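Long-range contact in DynF (Micromonospora chersina, PDB 6UBL), which is of unknown function but belongs to the dynemicin biosynthesis pathway and probably binds a hydrophobic ligand in its beta barrel: residues S110-F118 with S127-V135. Residues are numbered along the deposited sequence; the frame is centred on the assembly and turned at random.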
loop_
_atom_site.group_PDB
_atom_site.type_symbol
_atom_site.label_atom_id
_atom_site.label_comp_id
_atom_site.label_asym_id
_atom_site.label_seq_id
_atom_site.Cartn_x
_atom_site.Cartn_y
_atom_site.Cartn_z
ATOM N N SER A 110 -4.275 -11.402 -3.340
ATOM C CA SER A 110 -2.887 -11.005 -3.115
ATOM C C SER A 110 -2.102 -11.264 -4.397
ATOM O O SER A 110 -2.108 -12.386 -4.913
ATOM C CB SER A 110 -2.292 -11.791 -1.948
ATOM O OG SER A 110 -2.916 -11.435 -0.720
ATOM N N ALA A 111 -1.467 -10.220 -4.932
ATOM C CA ALA A 111 -0.926 -10.264 -6.283
ATOM C C ALA A 111 0.339 -9.425 -6.380
ATOM O O ALA A 111 0.515 -8.446 -5.655
ATOM C CB ALA A 111 -1.971 -9.800 -7.300
ATOM N N GLY A 112 1.201 -9.800 -7.317
ATOM C CA GLY A 112 2.473 -9.138 -7.467
ATOM C C GLY A 112 3.052 -9.361 -8.844
ATOM O O GLY A 112 2.386 -9.862 -9.754
ATOM N N GLN A 113 4.309 -8.957 -8.992
ATOM C CA GLN A 113 4.974 -9.074 -10.279
ATOM C C GLN A 113 6.484 -9.060 -10.095
ATOM O O GLN A 113 7.010 -8.677 -9.042
ATOM C CB GLN A 113 4.529 -7.986 -11.248
ATOM C CG GLN A 113 4.817 -6.577 -10.777
ATOM C CD GLN A 113 4.113 -5.559 -11.633
ATOM O OE1 GLN A 113 3.188 -4.882 -11.182
ATOM N NE2 GLN A 113 4.534 -5.457 -12.885
ATOM N N ILE A 114 7.169 -9.503 -11.147
ATOM C CA ILE A 114 8.626 -9.528 -11.215
ATOM C C ILE A 114 9.018 -8.890 -12.539
ATOM O O ILE A 114 8.586 -9.354 -13.603
ATOM C CB ILE A 114 9.161 -10.968 -11.141
ATOM C CG1 ILE A 114 8.645 -11.683 -9.892
ATOM C CG2 ILE A 114 10.684 -10.962 -11.151
ATOM C CD1 ILE A 114 9.017 -13.153 -9.819
ATOM N N ARG A 115 9.799 -7.815 -12.476
ATOM C CA ARG A 115 10.219 -7.123 -13.683
ATOM C C ARG A 115 11.465 -6.294 -13.415
ATOM O O ARG A 115 11.807 -5.996 -12.270
ATOM C CB ARG A 115 9.098 -6.257 -14.273
ATOM C CG ARG A 115 8.608 -5.075 -13.398
ATOM C CD ARG A 115 8.069 -3.967 -14.306
ATOM N NE ARG A 115 9.201 -3.406 -15.035
ATOM C CZ ARG A 115 9.217 -3.057 -16.321
ATOM N NH1 ARG A 115 8.139 -3.187 -17.082
ATOM N NH2 ARG A 115 10.338 -2.579 -16.852
ATOM N N THR A 116 12.131 -5.915 -14.499
ATOM C CA THR A 116 13.274 -5.008 -14.408
ATOM C C THR A 116 12.856 -3.707 -13.725
ATOM O O THR A 116 11.841 -3.102 -14.113
ATOM C CB THR A 116 13.783 -4.710 -15.816
ATOM O OG1 THR A 116 14.247 -5.921 -16.432
ATOM C CG2 THR A 116 14.879 -3.650 -15.799
ATOM N N PRO A 117 13.586 -3.254 -12.709
ATOM C CA PRO A 117 13.262 -1.972 -12.076
ATOM C C PRO A 117 13.671 -0.789 -12.945
ATOM O O PRO A 117 14.534 -0.887 -13.818
ATOM C CB PRO A 117 14.067 -2.012 -10.770
ATOM C CG PRO A 117 15.272 -2.860 -11.129
ATOM C CD PRO A 117 14.736 -3.915 -12.063
ATOM N N PHE A 118 13.034 0.359 -12.677
ATOM C CA PHE A 118 13.360 1.621 -13.339
ATOM C C PHE A 118 14.546 2.315 -12.688
ATOM O O PHE A 118 15.076 3.273 -13.258
ATOM C CB PHE A 118 12.104 2.493 -13.397
ATOM C CG PHE A 118 10.944 1.785 -14.052
ATOM C CD1 PHE A 118 10.948 1.574 -15.422
ATOM C CD2 PHE A 118 9.915 1.293 -13.297
ATOM C CE1 PHE A 118 9.893 0.887 -16.020
ATOM C CE2 PHE A 118 8.855 0.611 -13.885
ATOM C CZ PHE A 118 8.859 0.420 -15.249
ATOM N N SER A 127 21.244 -6.905 -14.635
ATOM C CA SER A 127 20.086 -7.597 -15.184
ATOM C C SER A 127 19.116 -8.076 -14.112
ATOM O O SER A 127 18.080 -8.651 -14.458
ATOM C CB SER A 127 20.456 -8.788 -16.086
ATOM O OG SER A 127 21.273 -8.370 -17.164
ATOM N N ALA A 128 19.450 -7.965 -12.830
ATOM C CA ALA A 128 18.562 -8.493 -11.803
ATOM C C ALA A 128 17.217 -7.774 -11.848
ATOM O O ALA A 128 17.106 -6.619 -12.258
ATOM C CB ALA A 128 19.178 -8.312 -10.413
ATOM N N LYS A 129 16.194 -8.459 -11.378
ATOM C CA LYS A 129 14.847 -7.926 -11.408
ATOM C C LYS A 129 14.371 -7.568 -10.009
ATOM O O LYS A 129 15.065 -7.781 -9.005
ATOM C CB LYS A 129 13.908 -8.903 -12.121
ATOM C CG LYS A 129 14.309 -9.049 -13.584
ATOM C CD LYS A 129 13.310 -9.859 -14.387
ATOM C CE LYS A 129 13.807 -10.136 -15.809
ATOM N NZ LYS A 129 13.888 -8.923 -16.679
ATOM N N ALA A 130 13.194 -6.947 -9.970
ATOM C CA ALA A 130 12.563 -6.537 -8.727
ATOM C C ALA A 130 11.232 -7.256 -8.621
ATOM O O ALA A 130 10.458 -7.296 -9.579
ATOM C CB ALA A 130 12.343 -5.030 -8.719
ATOM N N CYS A 131 10.970 -7.803 -7.447
ATOM C CA CYS A 131 9.784 -8.580 -7.141
ATOM C C CYS A 131 8.992 -7.868 -6.060
ATOM O O CYS A 131 9.559 -7.385 -5.077
ATOM C CB CYS A 131 10.220 -9.967 -6.657
ATOM S SG CYS A 131 8.927 -11.060 -6.072
ATOM N N ARG A 132 7.678 -7.814 -6.246
ATOM C CA ARG A 132 6.777 -7.199 -5.285
ATOM C C ARG A 132 5.518 -8.052 -5.178
ATOM O O ARG A 132 5.130 -8.747 -6.128
ATOM C CB ARG A 132 6.397 -5.766 -5.628
ATOM C CG ARG A 132 5.605 -5.611 -6.906
ATOM C CD ARG A 132 5.531 -4.158 -7.347
ATOM N NE ARG A 132 4.852 -3.257 -6.399
ATOM C CZ ARG A 132 5.442 -2.373 -5.601
ATOM N NH1 ARG A 132 6.760 -2.265 -5.548
ATOM N NH2 ARG A 132 4.709 -1.596 -4.816
ATOM N N MET A 133 4.885 -7.996 -4.002
ATOM C CA MET A 133 3.636 -8.701 -3.746
ATOM C C MET A 133 2.835 -7.844 -2.773
ATOM O O MET A 133 3.379 -7.360 -1.774
ATOM C CB MET A 133 3.929 -10.081 -3.134
ATOM C CG MET A 133 2.707 -10.951 -2.878
ATOM S SD MET A 133 1.960 -11.610 -4.391
ATOM C CE MET A 133 3.067 -12.993 -4.738
ATOM N N ALA A 134 1.550 -7.665 -3.065
ATOM C CA ALA A 134 0.633 -6.879 -2.246
ATOM C C ALA A 134 -0.353 -7.847 -1.607
ATOM O O ALA A 134 -1.069 -8.553 -2.322
ATOM C CB ALA A 134 -0.113 -5.857 -3.113
ATOM N N VAL A 135 -0.371 -7.903 -0.274
ATOM C CA VAL A 135 -0.983 -9.013 0.447
ATOM C C VAL A 135 -2.098 -8.548 1.367
ATOM O O VAL A 135 -1.922 -7.612 2.153
ATOM C CB VAL A 135 0.072 -9.798 1.245
ATOM C CG1 VAL A 135 -0.568 -10.895 2.083
ATOM C CG2 VAL A 135 1.109 -10.388 0.304
HETATM O O HOH W 1 11.451 -7.263 -16.903
#
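Two antiparallel neighbours in the DynF beta barrel, joined by a loop, meet where Ala111, Gln113 and Arg115 pair with Ala134, Arg132 and Ala130; the strand axes run at 170°. Each pair exchanges two backbone hydrogen bonds, the shortest from Ala130 N to Arg115 O (2.8 Å). Alternation of side chains separates two environments. Ile114, Cys131 and Met133 touch the bound palmitic acid, and Ile114 CG1 meets Cys131 SG at 3.9 Å. Gly112 pairs with Met133 (CA to CA 3.9 Å), and a side chain there would run into Arg132 O and the Met133 backbone; Met133, bent at chi2 and chi3, lays SD over the backbone, 3.4 Å from Ala111 C. On the other face Gln113 and Arg132 run side by side, CG to CG 4.1 Å, into the dimer interface, where Arg132 forms a salt bridge with Glu152 of the second subunit and Gln113 NE2 bonds Tyr194 OH there. Where strand 110-115 ends, Lys129, first residue of its own strand, runs along the Arg115-Thr116 backbone and turns at chi4 (-68°), bringing NZ to a water 3.0 Å away; it also makes a cation-pi contact with Trp76. An alanine in place of Lys129 would probably leave that water without its NZ donor and cost Trp76 its cation-pi partner. The same water accepts from Thr116 N at 2.8 Å.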